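Local coordinates for putative capsid protein of prophage (Escherichia coli CFT073, PDB 3BQW) that probably builds the icosahedral capsid of the phage encoded by a prophage, as a major capsid protein of the E family, at residues P29-L34 / I260-K265; V39-T44 / V293-I298; I47-L52 / S80-G85; Q182-H187 / L217-K222; V206-A211 / Y275-D280. All coordinates share one frame; numbering follows the deposited sequence.

Interaction 1 of 5, residues P29-L34 / I260-K265; sequences PLFTTL and IVYSGK
Leu30 and Tyr262 pass alongside one another, pointing opposite ways, so that the leucine fills the hollow beside the tyrosine ring. The leucine CG stands anti to the backbone N (chi1 -175°), which carries Leu30 CD2 out to Tyr262 CD1 at 3.5 Å, while Leu30 CB lies equally close, 3.5 Å, to Tyr262 CE1. The same methyl, Leu30 CD2, meets Ile260 CG2 tip to tip at 3.7 Å and so sits in the notch between the two strand residues. One turn on, Leu34 reaches the far end of that isoleucine, with Leu34 CD1 4.3 Å from Ile260 CD1. The contact is a helix laid over a sheet: helix 30-35 lies on the side of strand 257-267 from which Ile260 and Tyr262 project, and Val261 between them points to the other side. The axes of 30-34 and 260-262 pass 11.9 Å apart. Phe31 supplies the second bump. Its ring edge is turned toward one face of Tyr262 in an edge-to-face pair, centroids 5.2 Å apart and planes at 63°, with CE1 offset toward the rim; the opposite face has the backbone N of Gly264 over its centre. Beyond the rings, Glu137 of the long helix 113-146 accepts from Phe31 N and Thr32 OG1 and makes a weak bond with Tyr262 OH.

Interaction 2 of 5, residues V39-T44 / V293-I298; sequences VATFST and VAYGAI
Among residues 39-44 and 293-298, four backbone hydrogen bonds continue the parallel pairing of strands 38-41 and 292-295, neighbours in a mixed sheet. Tyr295 N donates to Ala40 O at 2.8 Å, nearly along the C=O axis, and Phe42 N meets Tyr295 O in the same straight fashion, also at 2.8 Å. The bond from Ala40 N to Val293 O is longer, 3.2 Å, with the donor above the carbonyl plane. Past the paired residues, where the chain turns at Ser43, Thr44 O takes the N-H of Ala297 at 2.8 Å, again from above the carbonyl plane. Ala40 O also receives a CA-H...O contact from Ala294, so this carbonyl is approached twice from the opposite strand. On the sheet face bearing Val39, Thr41 and Tyr295, the tyrosine side chain crosses those of Val39 and Thr41 obliquely, with Ala40 O in plane at the ring edge; Val39 CG1 lies 4.0 Å from Tyr295 CD2. Ser333 and Pro335 of strand 327-338 pack against Tyr295 too, as that strand pairs with 292-295. Ala40 and Ala294 occupy the other face. There the Phe42 ring, its CG anti to the carbonyl carbon (chi1 -68°), lies with Tyr295 O in plane at its edge, and Phe42 CE2 touches Ala294 CB at 3.8 Å.

Interaction 3 of 5, residues I47-L52 / S80-G85; sequences IMLDTL and STIKPG
No aromatic ring takes part; the flat groups are the peptides of two short antiparallel strands and the Asp50 carboxylate. Ile47 and Ile82 form a hydrogen-bonded pair: Ile47 N gives to Ile82 O at 2.8 Å, nearly along the C=O axis, and Ile82 N returns a bond to Ile47 O at 2.9 Å, in the carbonyl plane. Leu49 N reaches Ser80 O at 2.8 Å, also in plane. Asp50 CG takes the crowded position between the backbone N and carbonyl carbon (chi1 53°), which brings Asp50 OD1 within 3.1 Å of Ser80 OG, a weak bond. Met48 O accepts both N and OG1 of Thr51, tying down the 3-10 turn that ends the pairing. On one side of the ribbon Met48 bends alongside Thr81, Met48 SD 3.6 Å from Thr81 CG2 and as near to Thr81 OG1. On the other, the Leu49 side chain crosses that of Ile82 obliquely, Leu49 CD1 3.9 Å from Ile82 CG1. Strand 81-82 directly follows strand 70-79 of an antiparallel sheet; Ile82 packs on its strands 61-67 and 159-162, whereas Leu49 and Pro84 reach strand 327-338 of the mixed sheet, so the two-stranded ribbon bridges both.

Interaction 4 of 5, residues Q182-H187 / L217-K222; sequences QDKETH and LRSFKK
Lys184 lies across the Phe220 ring: its CD sits over one face, 3.7 Å from the centroid, in a CH-pi contact offset toward the rim. Bends at chi2 and chi4 fold the lysine over it, and Lys184 CE comes 3.2 Å from Ser219 OG, which is hydrogen-bonded to Thr216 O. Gln182 CB reaches the ring edge in plane, 3.8 Å from Phe220 CE1, and His187 runs beside the phenylalanine with ND1 3.8 Å from the same CE1. That nitrogen is buried without a polar partner, while Gln182 CG covers one imidazole face. The backbone link is Lys221 N to Lys184 O, 3.0 Å and nearly along the C=O axis. It falls at the start of helix 221-226, where Phe220 is the N-cap residue; a water that donates to Lys184 O and His187 O accepts from Lys222 N. Lys222 CB lies 3.2 Å from His187 O, and Lys222 CE 3.4 Å from Glu185 O. Farther out, Glu185 OE1 and Lys221 NZ make a weak surface salt bridge of 3.3 Å. Asp183 shapes the loop: OD1 takes Glu185 N in an Asx turn and O accepts from Thr186 N and His187 N. Trp179 meets Phe220 edge-to-face, and its carbonyl oxygen accepts from Lys184 NZ.

Interaction 5 of 5, residues V206-A211 / Y275-D280; sequences VMIMGA and YFLEPD
Apolar contact comes from one methyl group. Leu277 has its CG anti to the backbone N (chi1 -175°), and its CD2 comes over the strand end, 3.8 Å from Gly210 N and 4.0 Å from Met209 C. The leucine crosses Ile208 at about a right angle, with Leu277 CD2 4.1 Å from Ile208 CG2. Backbone contact is tighter and centres on Gly210 and Pro279: their CA atoms are 3.8 Å apart, and Gly210 CA makes a CA-H...O contact of 3.2 Å to Pro279 O, bent to 124° at the hydrogen. Gly210, with no side chain, lies directly against the Glu278 and Pro279 carbonyl oxygens. No hydrogen bond crosses between the segments; Ala211 N faces Pro279 O at 3.4 Å but too bent for a hydrogen bond. Gly210 is also the N-cap of helix 211-218, so the loop 276-280 abuts the junction from strand to helix. Strand 206-209 lies between strands 257-267 and 281-285 of the mixed sheet, parallel to the first and antiparallel to the second, and the loop leads directly into 281-285. Helix 30-35 covers Ile208, while Met209 turns to helix 211-218.

Interactions 1 and 5 lie about 8 Å apart between centres and share a sheet: Tyr262 N probably bonds to Met209 O and Met209 N to Ile260 O, both at 2.8 Å. Interaction 5 leads on to interaction 4, about 19 Å away between centres, through helix 211-218, whose Leu217 CD2 packs 3.7 Å from Met207 CE. On the other side of the chain's centre from interactions 4 and 5, interactions 2 and 3 have centres about 9 Å apart, with Ile47 CD1 pressed 3.2 Å from Gly296 N. The two groups meet where Thr32 CG2 touches Val293 CG2 at 4.0 Å, helix 30-35 running on into strand 38-41. Interactions 2 and 4 are about 47 Å apart between centres.

Interaction 1 of 5, residues P29-L34 / I260-K265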
# COMPACT_ATOMS: atom_id res chain seq x y z
N PRO A 29 0.50 5.10 -1.84
CA PRO A 29 -0.49 4.58 -2.77
C PRO A 29 -1.93 4.67 -2.26
O PRO A 29 -2.19 4.96 -1.08
CB PRO A 29 -0.04 3.14 -2.95
CG PRO A 29 1.36 3.16 -2.66
CD PRO A 29 1.54 4.11 -1.57
N LEU A 30 -2.87 4.41 -3.16
CA LEU A 30 -4.27 4.73 -2.94
C LEU A 30 -4.96 4.03 -1.74
O LEU A 30 -5.58 4.69 -0.94
CB LEU A 30 -5.08 4.45 -4.21
CG LEU A 30 -6.57 4.86 -4.17
CD1 LEU A 30 -6.71 6.33 -4.12
CD2 LEU A 30 -7.34 4.23 -5.34
N PHE A 31 -4.89 2.71 -1.67
CA PHE A 31 -5.56 1.97 -0.58
C PHE A 31 -4.99 2.35 0.78
O PHE A 31 -5.74 2.57 1.73
CB PHE A 31 -5.49 0.47 -0.81
CG PHE A 31 -6.52 -0.03 -1.79
CD1 PHE A 31 -6.41 0.27 -3.16
CD2 PHE A 31 -7.61 -0.78 -1.36
CE1 PHE A 31 -7.37 -0.21 -4.08
CE2 PHE A 31 -8.57 -1.25 -2.27
CZ PHE A 31 -8.45 -0.97 -3.63
N THR A 32 -3.66 2.51 0.83
CA THR A 32 -3.01 3.00 2.02
C THR A 32 -3.56 4.38 2.43
O THR A 32 -3.95 4.60 3.60
CB THR A 32 -1.52 3.07 1.84
OG1 THR A 32 -1.03 1.76 1.47
CG2 THR A 32 -0.85 3.57 3.13
N THR A 33 -3.65 5.27 1.45
CA THR A 33 -4.11 6.61 1.70
C THR A 33 -5.59 6.68 2.11
O THR A 33 -5.95 7.46 2.98
CB THR A 33 -3.85 7.48 0.47
OG1 THR A 33 -2.43 7.48 0.21
CG2 THR A 33 -4.33 8.93 0.71
N LEU A 34 -6.46 5.91 1.47
CA LEU A 34 -7.87 5.99 1.76
C LEU A 34 -8.20 5.28 3.07
O LEU A 34 -8.97 5.80 3.89
CB LEU A 34 -8.70 5.37 0.63
CG LEU A 34 -8.76 6.17 -0.68
CD1 LEU A 34 -9.42 5.35 -1.76
CD2 LEU A 34 -9.50 7.46 -0.45
N ILE A 260 -13.32 5.78 -8.97
CA ILE A 260 -11.88 5.75 -9.10
C ILE A 260 -11.50 4.48 -9.89
O ILE A 260 -11.92 3.37 -9.52
CB ILE A 260 -11.17 5.73 -7.70
CG1 ILE A 260 -11.59 6.94 -6.84
CG2 ILE A 260 -9.63 5.71 -7.86
CD1 ILE A 260 -10.86 7.03 -5.45
N VAL A 261 -10.76 4.67 -10.96
CA VAL A 261 -10.12 3.58 -11.67
C VAL A 261 -8.68 3.49 -11.21
O VAL A 261 -7.95 4.47 -11.24
CB VAL A 261 -10.17 3.75 -13.20
CG1 VAL A 261 -9.51 2.56 -13.90
CG2 VAL A 261 -11.64 3.95 -13.65
N TYR A 262 -8.28 2.29 -10.80
CA TYR A 262 -7.00 2.07 -10.16
C TYR A 262 -6.21 1.06 -10.96
O TYR A 262 -6.64 -0.06 -11.14
CB TYR A 262 -7.24 1.57 -8.75
CG TYR A 262 -6.02 1.25 -7.90
CD1 TYR A 262 -5.25 2.25 -7.35
CD2 TYR A 262 -5.70 -0.04 -7.59
CE1 TYR A 262 -4.16 1.95 -6.51
CE2 TYR A 262 -4.62 -0.34 -6.75
CZ TYR A 262 -3.86 0.65 -6.22
OH TYR A 262 -2.78 0.36 -5.41
N SER A 263 -5.03 1.46 -11.42
CA SER A 263 -4.20 0.67 -12.32
C SER A 263 -2.78 0.48 -11.80
O SER A 263 -1.91 0.10 -12.57
CB SER A 263 -4.13 1.35 -13.69
OG SER A 263 -5.44 1.64 -14.17
N GLY A 264 -2.56 0.70 -10.51
CA GLY A 264 -1.24 0.49 -9.92
C GLY A 264 -0.65 -0.92 -10.06
O GLY A 264 -1.33 -1.93 -9.90
N LYS A 265 0.65 -0.96 -10.33
CA LYS A 265 1.36 -2.22 -10.47
C LYS A 265 2.58 -2.27 -9.56
O LYS A 265 3.10 -1.24 -9.11
CB LYS A 265 1.80 -2.44 -11.92
CG LYS A 265 0.67 -2.38 -12.94
CD LYS A 265 1.21 -2.71 -14.32
CE LYS A 265 0.37 -2.08 -15.45
NZ LYS A 265 0.73 -0.62 -15.73

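Interaction 2 of 5, residues V39-T44 / V293-I298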
# COMPACT_ATOMS: atom_id res chain seq x y z
N VAL A 39 -0.76 6.27 11.30
CA VAL A 39 0.49 5.62 11.60
C VAL A 39 0.60 5.42 13.10
O VAL A 39 0.11 6.25 13.90
CB VAL A 39 1.72 6.42 11.06
CG1 VAL A 39 3.05 5.92 11.70
CG2 VAL A 39 1.77 6.36 9.52
N ALA A 40 1.18 4.29 13.46
CA ALA A 40 1.59 4.04 14.81
C ALA A 40 2.94 3.34 14.74
O ALA A 40 3.09 2.35 14.03
CB ALA A 40 0.55 3.20 15.59
N THR A 41 3.92 3.88 15.47
CA THR A 41 5.24 3.27 15.55
C THR A 41 5.38 2.65 16.94
O THR A 41 5.07 3.30 17.95
CB THR A 41 6.37 4.28 15.28
OG1 THR A 41 6.24 5.41 16.14
CG2 THR A 41 6.34 4.76 13.83
N PHE A 42 5.84 1.40 16.99
CA PHE A 42 5.98 0.69 18.24
C PHE A 42 7.45 0.64 18.68
O PHE A 42 8.35 0.66 17.84
CB PHE A 42 5.36 -0.72 18.13
CG PHE A 42 3.87 -0.69 17.99
CD1 PHE A 42 3.06 -0.96 19.08
CD2 PHE A 42 3.27 -0.32 16.80
CE1 PHE A 42 1.67 -0.90 18.96
CE2 PHE A 42 1.89 -0.24 16.68
CZ PHE A 42 1.09 -0.53 17.76
N SER A 43 7.66 0.60 20.00
CA SER A 43 8.99 0.44 20.59
C SER A 43 9.28 -1.02 20.88
O SER A 43 10.35 -1.38 21.37
CB SER A 43 9.08 1.25 21.88
OG SER A 43 7.94 0.95 22.68
N THR A 44 8.30 -1.86 20.62
CA THR A 44 8.49 -3.31 20.61
C THR A 44 8.61 -3.82 19.16
O THR A 44 8.11 -3.20 18.20
CB THR A 44 7.36 -4.00 21.35
OG1 THR A 44 6.11 -3.54 20.82
CG2 THR A 44 7.41 -3.67 22.85
N VAL A 293 -1.18 2.12 9.32
CA VAL A 293 -0.04 1.25 9.09
C VAL A 293 0.72 1.29 10.40
O VAL A 293 1.11 2.35 10.88
CB VAL A 293 0.84 1.65 7.85
CG1 VAL A 293 2.02 0.66 7.68
CG2 VAL A 293 0.00 1.65 6.57
N ALA A 294 0.85 0.11 11.00
CA ALA A 294 1.56 -0.06 12.25
C ALA A 294 2.98 -0.45 11.92
O ALA A 294 3.21 -1.28 11.03
CB ALA A 294 0.88 -1.13 13.12
N TYR A 295 3.93 0.14 12.62
CA TYR A 295 5.35 -0.16 12.41
C TYR A 295 5.95 -0.80 13.67
O TYR A 295 5.88 -0.23 14.76
CB TYR A 295 6.11 1.11 12.04
CG TYR A 295 5.71 1.66 10.70
CD1 TYR A 295 6.49 1.41 9.56
CD2 TYR A 295 4.54 2.41 10.54
CE1 TYR A 295 6.10 1.91 8.29
CE2 TYR A 295 4.17 2.92 9.31
CZ TYR A 295 4.95 2.66 8.19
OH TYR A 295 4.55 3.15 6.96
N GLY A 296 6.53 -1.98 13.51
CA GLY A 296 7.24 -2.60 14.60
C GLY A 296 8.55 -1.87 14.76
O GLY A 296 8.97 -1.14 13.87
N ALA A 297 9.18 -2.06 15.91
CA ALA A 297 10.50 -1.46 16.18
C ALA A 297 11.57 -1.86 15.17
O ALA A 297 11.62 -3.00 14.69
CB ALA A 297 11.00 -1.79 17.61
N ILE A 298 12.44 -0.91 14.88
CA ILE A 298 13.64 -1.16 14.10
C ILE A 298 14.58 -2.01 14.96
O ILE A 298 14.76 -1.73 16.15
CB ILE A 298 14.33 0.15 13.72
CG1 ILE A 298 13.34 1.09 13.00
CG2 ILE A 298 15.56 -0.15 12.85
CD1 ILE A 298 12.96 0.61 11.62

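Interaction 3 of 5, residues I47-L52 / S80-G85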
# COMPACT_ATOMS: atom_id res chain seq x y z
N ILE A 47 3.97 -5.68 16.92
CA ILE A 47 2.86 -4.75 17.01
C ILE A 47 1.94 -5.26 18.11
O ILE A 47 1.45 -6.39 18.06
CB ILE A 47 2.06 -4.64 15.68
CG1 ILE A 47 2.96 -4.24 14.50
CG2 ILE A 47 0.87 -3.68 15.83
CD1 ILE A 47 3.79 -3.06 14.80
N MET A 48 1.69 -4.39 19.09
CA MET A 48 0.83 -4.69 20.20
C MET A 48 -0.49 -3.91 20.09
O MET A 48 -0.60 -2.79 20.57
CB MET A 48 1.56 -4.35 21.50
CG MET A 48 2.91 -5.07 21.66
SD MET A 48 2.85 -6.87 21.47
CE MET A 48 4.16 -7.32 22.59
N LEU A 49 -1.50 -4.53 19.47
CA LEU A 49 -2.68 -3.81 19.02
C LEU A 49 -3.57 -3.33 20.17
O LEU A 49 -4.22 -2.30 20.06
CB LEU A 49 -3.52 -4.68 18.08
CG LEU A 49 -2.96 -5.04 16.70
CD1 LEU A 49 -3.96 -5.94 15.91
CD2 LEU A 49 -2.58 -3.79 15.89
N ASP A 50 -3.55 -4.09 21.25
CA ASP A 50 -4.22 -3.80 22.52
C ASP A 50 -3.75 -2.50 23.19
O ASP A 50 -4.42 -2.01 24.09
CB ASP A 50 -3.95 -4.97 23.49
CG ASP A 50 -2.44 -5.29 23.62
OD1 ASP A 50 -1.81 -5.64 22.59
OD2 ASP A 50 -1.87 -5.16 24.73
N THR A 51 -2.61 -1.96 22.78
CA THR A 51 -2.08 -0.73 23.36
C THR A 51 -2.44 0.56 22.60
O THR A 51 -1.98 1.63 22.97
CB THR A 51 -0.56 -0.77 23.43
OG1 THR A 51 -0.02 -0.75 22.11
CG2 THR A 51 -0.06 -2.00 24.18
N LEU A 52 -3.26 0.49 21.56
CA LEU A 52 -3.50 1.66 20.73
C LEU A 52 -4.49 2.61 21.42
O LEU A 52 -5.47 2.16 22.02
CB LEU A 52 -4.01 1.25 19.34
CG LEU A 52 -2.93 0.72 18.37
CD1 LEU A 52 -3.49 -0.03 17.13
CD2 LEU A 52 -2.09 1.85 17.92
N SER A 80 -3.65 -10.20 19.79
CA SER A 80 -3.41 -8.78 19.61
C SER A 80 -1.93 -8.47 19.38
O SER A 80 -1.55 -7.33 19.11
CB SER A 80 -3.96 -8.00 20.80
OG SER A 80 -3.27 -8.34 21.99
N THR A 81 -1.10 -9.50 19.46
CA THR A 81 0.31 -9.41 19.12
C THR A 81 0.52 -9.89 17.69
O THR A 81 0.26 -11.05 17.38
CB THR A 81 1.15 -10.25 20.09
OG1 THR A 81 0.83 -9.86 21.42
CG2 THR A 81 2.65 -10.07 19.86
N ILE A 82 0.98 -8.97 16.84
CA ILE A 82 1.22 -9.23 15.42
C ILE A 82 2.71 -9.06 15.13
O ILE A 82 3.30 -8.04 15.47
CB ILE A 82 0.43 -8.24 14.52
CG1 ILE A 82 -1.07 -8.27 14.84
CG2 ILE A 82 0.72 -8.51 13.03
CD1 ILE A 82 -1.79 -9.51 14.43
N LYS A 83 3.32 -10.05 14.49
CA LYS A 83 4.72 -9.96 14.09
C LYS A 83 4.78 -9.40 12.66
O LYS A 83 4.29 -10.01 11.74
CB LYS A 83 5.39 -11.34 14.20
CG LYS A 83 6.90 -11.40 13.82
CD LYS A 83 7.89 -10.66 14.78
CE LYS A 83 9.14 -10.12 14.06
NZ LYS A 83 8.91 -9.36 12.72
N PRO A 84 5.31 -8.18 12.49
CA PRO A 84 5.38 -7.63 11.13
C PRO A 84 6.47 -8.26 10.25
O PRO A 84 7.42 -8.82 10.75
CB PRO A 84 5.66 -6.16 11.37
CG PRO A 84 6.46 -6.17 12.64
CD PRO A 84 5.82 -7.23 13.49
N GLY A 85 6.29 -8.19 8.93
CA GLY A 85 7.33 -8.58 7.99
C GLY A 85 8.42 -7.52 8.02
O GLY A 85 8.18 -6.37 7.67

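Interaction 4 of 5, residues Q182-H187 / L217-K222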
# COMPACT_ATOMS: atom_id res chain seq x y z
N GLN A 182 -25.34 -8.82 -19.96
CA GLN A 182 -26.48 -7.90 -19.90
C GLN A 182 -26.62 -7.10 -21.16
O GLN A 182 -25.68 -6.97 -21.94
CB GLN A 182 -26.39 -6.99 -18.67
CG GLN A 182 -26.29 -7.73 -17.35
CD GLN A 182 -27.34 -8.81 -17.21
OE1 GLN A 182 -28.52 -8.57 -17.45
NE2 GLN A 182 -26.92 -10.02 -16.84
N ASP A 183 -27.82 -6.57 -21.37
CA ASP A 183 -28.11 -5.74 -22.51
C ASP A 183 -27.60 -4.35 -22.17
O ASP A 183 -28.13 -3.69 -21.28
CB ASP A 183 -29.63 -5.72 -22.81
CG ASP A 183 -29.99 -4.85 -24.01
OD1 ASP A 183 -29.13 -4.12 -24.54
OD2 ASP A 183 -31.16 -4.89 -24.42
N LYS A 184 -26.57 -3.95 -22.89
CA LYS A 184 -25.87 -2.70 -22.65
C LYS A 184 -26.73 -1.48 -22.93
O LYS A 184 -26.47 -0.40 -22.41
CB LYS A 184 -24.60 -2.66 -23.51
CG LYS A 184 -23.59 -3.76 -23.19
CD LYS A 184 -23.32 -3.88 -21.70
CE LYS A 184 -22.09 -4.74 -21.41
NZ LYS A 184 -22.42 -6.18 -21.55
N GLU A 185 -27.77 -1.65 -23.75
CA GLU A 185 -28.70 -0.57 -24.00
C GLU A 185 -29.75 -0.41 -22.91
O GLU A 185 -30.25 0.69 -22.71
CB GLU A 185 -29.37 -0.77 -25.36
CG GLU A 185 -28.39 -0.76 -26.50
CD GLU A 185 -27.82 0.63 -26.74
OE1 GLU A 185 -28.61 1.52 -27.15
OE2 GLU A 185 -26.61 0.84 -26.54
N THR A 186 -30.09 -1.47 -22.19
CA THR A 186 -31.26 -1.43 -21.31
C THR A 186 -31.02 -1.72 -19.83
O THR A 186 -31.84 -1.37 -18.99
CB THR A 186 -32.37 -2.37 -21.81
OG1 THR A 186 -31.92 -3.73 -21.75
CG2 THR A 186 -32.76 -2.01 -23.25
N HIS A 187 -29.89 -2.33 -19.51
CA HIS A 187 -29.61 -2.69 -18.13
C HIS A 187 -29.14 -1.49 -17.30
O HIS A 187 -28.36 -0.65 -17.78
CB HIS A 187 -28.57 -3.79 -18.10
CG HIS A 187 -28.46 -4.45 -16.78
ND1 HIS A 187 -27.34 -4.34 -15.97
CD2 HIS A 187 -29.35 -5.20 -16.09
CE1 HIS A 187 -27.55 -5.00 -14.85
NE2 HIS A 187 -28.76 -5.54 -14.90
N LEU A 217 -18.48 -1.20 -17.16
CA LEU A 217 -19.42 -0.24 -16.58
C LEU A 217 -19.74 0.88 -17.55
O LEU A 217 -20.90 1.25 -17.72
CB LEU A 217 -18.87 0.32 -15.27
CG LEU A 217 -19.79 1.30 -14.49
CD1 LEU A 217 -21.20 0.72 -14.26
CD2 LEU A 217 -19.14 1.68 -13.17
N ARG A 218 -18.71 1.38 -18.21
CA ARG A 218 -18.81 2.43 -19.24
C ARG A 218 -19.64 2.03 -20.45
O ARG A 218 -20.29 2.87 -21.08
CB ARG A 218 -17.37 2.72 -19.72
CG ARG A 218 -17.06 4.11 -20.13
CD ARG A 218 -15.54 4.25 -20.37
NE ARG A 218 -15.08 3.36 -21.45
CZ ARG A 218 -13.89 2.77 -21.49
NH1 ARG A 218 -13.01 2.95 -20.52
NH2 ARG A 218 -13.58 1.97 -22.50
N SER A 219 -19.61 0.75 -20.80
CA SER A 219 -20.35 0.26 -21.98
C SER A 219 -21.87 0.25 -21.81
O SER A 219 -22.59 0.08 -22.78
CB SER A 219 -19.88 -1.16 -22.35
OG SER A 219 -20.33 -2.11 -21.40
N PHE A 220 -22.35 0.44 -20.58
CA PHE A 220 -23.78 0.55 -20.32
C PHE A 220 -24.28 1.96 -20.56
O PHE A 220 -23.93 2.87 -19.82
CB PHE A 220 -24.12 0.18 -18.88
CG PHE A 220 -23.99 -1.29 -18.57
CD1 PHE A 220 -24.98 -2.18 -18.96
CD2 PHE A 220 -22.91 -1.77 -17.85
CE1 PHE A 220 -24.86 -3.53 -18.67
CE2 PHE A 220 -22.80 -3.11 -17.55
CZ PHE A 220 -23.78 -4.00 -17.97
N LYS A 221 -25.12 2.12 -21.58
CA LYS A 221 -25.84 3.37 -21.86
C LYS A 221 -26.48 3.99 -20.60
O LYS A 221 -26.46 5.20 -20.42
CB LYS A 221 -26.93 3.09 -22.90
CG LYS A 221 -27.41 4.31 -23.68
CD LYS A 221 -28.71 3.99 -24.45
CE LYS A 221 -28.97 5.00 -25.56
NZ LYS A 221 -28.13 4.79 -26.79
N LYS A 222 -27.03 3.14 -19.73
CA LYS A 222 -27.71 3.60 -18.54
C LYS A 222 -26.73 4.05 -17.46
O LYS A 222 -27.09 4.87 -16.62
CB LYS A 222 -28.67 2.53 -18.00
CG LYS A 222 -29.74 2.09 -19.00
CD LYS A 222 -30.53 3.25 -19.55
CE LYS A 222 -31.71 2.78 -20.40
NZ LYS A 222 -32.13 3.88 -21.31
O HOH W 1 -27.39 0.24 -20.04

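Interaction 5 of 5, residues V206-A211 / Y275-D280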
# COMPACT_ATOMS: atom_id res chain seq x y z
N VAL A 206 -17.20 5.34 -1.91
CA VAL A 206 -16.14 5.20 -2.90
C VAL A 206 -16.21 3.83 -3.60
O VAL A 206 -16.46 2.82 -2.97
CB VAL A 206 -14.73 5.49 -2.28
CG1 VAL A 206 -14.33 4.44 -1.22
CG2 VAL A 206 -13.69 5.65 -3.40
N MET A 207 -16.07 3.85 -4.93
CA MET A 207 -15.94 2.62 -5.73
C MET A 207 -14.60 2.67 -6.48
O MET A 207 -14.42 3.52 -7.34
CB MET A 207 -17.12 2.42 -6.69
CG MET A 207 -17.14 1.03 -7.38
SD MET A 207 -18.60 0.55 -8.36
CE MET A 207 -18.82 1.91 -9.45
N ILE A 208 -13.67 1.79 -6.08
CA ILE A 208 -12.37 1.62 -6.72
C ILE A 208 -12.39 0.40 -7.64
O ILE A 208 -12.75 -0.70 -7.22
CB ILE A 208 -11.25 1.48 -5.69
CG1 ILE A 208 -11.33 2.64 -4.67
CG2 ILE A 208 -9.90 1.49 -6.39
CD1 ILE A 208 -10.93 2.28 -3.30
N MET A 209 -12.04 0.62 -8.92
CA MET A 209 -12.29 -0.32 -10.00
C MET A 209 -11.00 -0.59 -10.75
O MET A 209 -10.28 0.34 -11.06
CB MET A 209 -13.22 0.29 -11.06
CG MET A 209 -14.58 0.60 -10.63
SD MET A 209 -15.51 1.43 -11.92
CE MET A 209 -15.31 3.08 -11.34
N GLY A 210 -10.76 -1.86 -11.09
CA GLY A 210 -9.80 -2.22 -12.11
C GLY A 210 -10.28 -1.75 -13.49
O GLY A 210 -11.45 -1.36 -13.65
N ALA A 211 -9.38 -1.84 -14.47
CA ALA A 211 -9.57 -1.32 -15.83
C ALA A 211 -10.68 -2.00 -16.59
O ALA A 211 -11.38 -1.37 -17.38
CB ALA A 211 -8.24 -1.43 -16.64
N TYR A 275 -0.68 -6.44 -11.09
CA TYR A 275 -1.60 -5.44 -10.57
C TYR A 275 -1.80 -5.64 -9.08
O TYR A 275 -1.92 -6.76 -8.60
CB TYR A 275 -2.96 -5.52 -11.25
CG TYR A 275 -2.97 -5.06 -12.68
CD1 TYR A 275 -2.94 -3.70 -12.98
CD2 TYR A 275 -3.02 -5.97 -13.72
CE1 TYR A 275 -2.95 -3.27 -14.30
CE2 TYR A 275 -3.03 -5.56 -15.02
CZ TYR A 275 -2.99 -4.23 -15.31
OH TYR A 275 -3.01 -3.83 -16.64
N PHE A 276 -1.85 -4.55 -8.36
CA PHE A 276 -2.33 -4.57 -6.98
C PHE A 276 -3.76 -5.06 -6.92
O PHE A 276 -4.10 -5.93 -6.13
CB PHE A 276 -2.27 -3.16 -6.38
CG PHE A 276 -0.89 -2.70 -6.04
CD1 PHE A 276 -0.17 -3.32 -5.03
CD2 PHE A 276 -0.31 -1.63 -6.71
CE1 PHE A 276 1.11 -2.86 -4.70
CE2 PHE A 276 0.94 -1.19 -6.38
CZ PHE A 276 1.65 -1.80 -5.38
N LEU A 277 -4.60 -4.46 -7.75
CA LEU A 277 -6.00 -4.79 -7.87
C LEU A 277 -6.21 -5.41 -9.24
O LEU A 277 -6.04 -4.74 -10.25
CB LEU A 277 -6.85 -3.53 -7.71
CG LEU A 277 -8.38 -3.69 -7.66
CD1 LEU A 277 -8.81 -4.47 -6.41
CD2 LEU A 277 -9.09 -2.31 -7.75
N GLU A 278 -6.60 -6.68 -9.26
CA GLU A 278 -6.87 -7.36 -10.50
C GLU A 278 -7.89 -6.55 -11.28
O GLU A 278 -8.83 -5.98 -10.69
CB GLU A 278 -7.42 -8.76 -10.26
CG GLU A 278 -6.37 -9.77 -9.87
CD GLU A 278 -5.16 -9.71 -10.78
OE1 GLU A 278 -5.33 -9.81 -12.02
OE2 GLU A 278 -4.04 -9.53 -10.25
N PRO A 279 -7.70 -6.48 -12.60
CA PRO A 279 -8.47 -5.56 -13.41
C PRO A 279 -9.96 -5.81 -13.42
O PRO A 279 -10.70 -4.89 -13.72
CB PRO A 279 -7.89 -5.75 -14.82
CG PRO A 279 -6.59 -6.42 -14.63
CD PRO A 279 -6.74 -7.25 -13.41
N ASP A 280 -10.38 -7.03 -13.08
CA ASP A 280 -11.82 -7.43 -13.07
C ASP A 280 -12.49 -7.29 -11.70
O ASP A 280 -13.62 -7.74 -11.53
CB ASP A 280 -11.99 -8.86 -13.62
CG ASP A 280 -11.33 -9.91 -12.75
OD1 ASP A 280 -10.52 -9.57 -11.84
OD2 ASP A 280 -11.59 -11.10 -12.98